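Local coordinates for protein 3-dehydroquinate dehydratase (Zymomonas mobilis subsp. mobilis, PDB 6SMF) that probably catalyses the trans-dehydration of 3-dehydroquinate to 3-dehydroshikimate through an enolate intermediate, a step of the shikimate pathway to chorismate, at residues V78-A83 against V90-A95. Sequence-based numbering, arbitrary orientation.
Sequences VILNAA and VAIYDA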
loop_
_atom_site.group_PDB
_atom_site.type_symbol
_atom_site.label_atom_id
_atom_site.label_comp_id
_atom_site.label_asym_id
_atom_site.label_seq_id
_atom_site.Cartn_x
_atom_site.Cartn_y
_atom_site.Cartn_z
ATOM N N VAL A 78 -18.731 -30.038 7.994
ATOM C CA VAL A 78 -17.323 -29.990 8.490
ATOM C C VAL A 78 -17.195 -28.796 9.431
ATOM O O VAL A 78 -17.615 -27.678 9.092
ATOM C CB VAL A 78 -16.286 -29.883 7.369
ATOM C CG1 VAL A 78 -14.871 -29.770 7.917
ATOM C CG2 VAL A 78 -16.392 -31.053 6.417
ATOM N N ILE A 79 -16.653 -29.057 10.603
ATOM C CA ILE A 79 -16.220 -28.004 11.544
ATOM C C ILE A 79 -14.714 -27.948 11.352
ATOM O O ILE A 79 -14.085 -29.009 11.473
ATOM C CB ILE A 79 -16.640 -28.367 12.967
ATOM C CG1 ILE A 79 -18.169 -28.389 13.131
ATOM C CG2 ILE A 79 -15.967 -27.449 13.955
ATOM C CD1 ILE A 79 -18.666 -29.116 14.410
ATOM N N LEU A 80 -14.189 -26.788 10.959
ATOM C CA LEU A 80 -12.776 -26.647 10.534
ATOM C C LEU A 80 -12.112 -25.541 11.343
ATOM O O LEU A 80 -12.588 -24.409 11.308
ATOM C CB LEU A 80 -12.716 -26.324 9.038
ATOM C CG LEU A 80 -11.314 -26.079 8.497
ATOM C CD1 LEU A 80 -10.416 -27.299 8.746
ATOM C CD2 LEU A 80 -11.387 -25.717 7.014
ATOM N N ASN A 81 -11.078 -25.913 12.081
ATOM C CA ASN A 81 -10.110 -24.997 12.719
ATOM C C ASN A 81 -8.775 -25.231 12.010
ATOM O O ASN A 81 -8.057 -26.142 12.393
ATOM C CB ASN A 81 -10.060 -25.237 14.228
ATOM C CG ASN A 81 -9.220 -24.176 14.873
ATOM O OD1 ASN A 81 -8.484 -23.518 14.154
ATOM N ND2 ASN A 81 -9.318 -24.007 16.183
ATOM N N ALA A 82 -8.506 -24.506 10.936
ATOM C CA ALA A 82 -7.275 -24.626 10.121
ATOM C C ALA A 82 -6.068 -24.019 10.851
ATOM O O ALA A 82 -4.986 -24.045 10.297
ATOM C CB ALA A 82 -7.505 -23.960 8.789
ATOM N N ALA A 83 -6.245 -23.486 12.053
ATOM C CA ALA A 83 -5.181 -22.799 12.832
ATOM C C ALA A 83 -4.423 -21.822 11.908
ATOM O O ALA A 83 -5.124 -21.036 11.207
ATOM C CB ALA A 83 -4.279 -23.792 13.486
ATOM N N VAL A 90 -4.983 -20.472 0.317
ATOM C CA VAL A 90 -5.859 -20.385 -0.869
ATOM C C VAL A 90 -6.357 -21.791 -1.199
ATOM O O VAL A 90 -7.537 -21.925 -1.606
ATOM C CB VAL A 90 -5.137 -19.760 -2.062
ATOM C CG1 VAL A 90 -6.027 -19.749 -3.289
ATOM C CG2 VAL A 90 -4.683 -18.333 -1.743
ATOM N N ALA A 91 -5.544 -22.818 -0.960
ATOM C CA ALA A 91 -5.913 -24.188 -1.380
ATOM C C ALA A 91 -7.065 -24.680 -0.502
ATOM O O ALA A 91 -7.963 -25.369 -1.081
ATOM C CB ALA A 91 -4.711 -25.094 -1.323
ATOM N N ILE A 92 -7.069 -24.341 0.809
ATOM C CA ILE A 92 -8.209 -24.717 1.694
ATOM C C ILE A 92 -9.458 -23.925 1.295
ATOM O O ILE A 92 -10.552 -24.480 1.336
ATOM C CB ILE A 92 -7.849 -24.572 3.170
ATOM C CG1 ILE A 92 -6.954 -25.736 3.599
ATOM C CG2 ILE A 92 -9.073 -24.494 4.068
ATOM C CD1 ILE A 92 -6.191 -25.429 4.874
ATOM N N TYR A 93 -9.286 -22.664 0.887
ATOM C CA TYR A 93 -10.403 -21.798 0.443
ATOM C C TYR A 93 -11.065 -22.500 -0.752
ATOM O O TYR A 93 -12.292 -22.609 -0.785
ATOM C CB TYR A 93 -9.889 -20.381 0.162
ATOM C CG TYR A 93 -10.759 -19.550 -0.738
ATOM C CD1 TYR A 93 -11.759 -18.742 -0.247
ATOM C CD2 TYR A 93 -10.565 -19.568 -2.106
ATOM C CE1 TYR A 93 -12.568 -17.981 -1.092
ATOM C CE2 TYR A 93 -11.345 -18.820 -2.954
ATOM C CZ TYR A 93 -12.352 -18.020 -2.467
ATOM O OH TYR A 93 -13.056 -17.362 -3.451
ATOM N N ASP A 94 -10.262 -22.986 -1.697
ATOM C CA ASP A 94 -10.766 -23.605 -2.949
ATOM C C ASP A 94 -11.437 -24.948 -2.623
ATOM O O ASP A 94 -12.518 -25.222 -3.231
ATOM C CB ASP A 94 -9.631 -23.756 -3.955
ATOM C CG ASP A 94 -9.476 -22.541 -4.831
ATOM O OD1 ASP A 94 -10.457 -21.756 -4.937
ATOM O OD2 ASP A 94 -8.433 -22.437 -5.475
ATOM N N ALA A 95 -10.847 -25.734 -1.712
ATOM C CA ALA A 95 -11.428 -27.020 -1.260
ATOM C C ALA A 95 -12.840 -26.788 -0.712
ATOM O O ALA A 95 -13.766 -27.425 -1.201
ATOM C CB ALA A 95 -10.547 -27.671 -0.235
#
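I92 carries the helix side of this contact alone, meeting L80 and A82 of 78-83. The two branches of I92 reach different residues, L80 on the strand and A82 in the loop after it. CG2 lies anti to its own backbone N and reaches CD2 of L80 at 3.9 Å. L80 points toward the helix, and with its CG also anti to the backbone N (chi1 177°) it presents CD2 to I92. The two side chains cross at a slant. The other I92 branch has an extended outer torsion (chi2 161°), which carries CD1 to 4.4 Å from CB of A82. V123 of helix 122-126 touches both I92 and A82, and all three touching residues are buried. No hydrogen bond crosses between the segments. The neighbouring N81 closes an Asx turn, its OD1 accepting from N of A83 at 3.1 Å, while its ND2 hydrogen-bonds OH of Y139 and a citrate, probably from crystallisation. Farther along the helix, Y93 and D94 turn to a second subunit. OH of Y93 hydrogen-bonds OE1 of E115 of that subunit, and OD1 of D94 forms a salt bridge with its R118. D94 and R118 are both predicted to bind substrate, so D94 probably contributes to the site of the second subunit. N81, also a predicted substrate residue, lies far off in this chain, its CG 19.8 Å from CG of D94. The contact itself is the strand-to-helix packing of a beta-alpha-beta unit, strand 77-81, helix 90-98 and strand 103-107, in the parallel-sheet, flavodoxin-like fold of type II dehydroquinases.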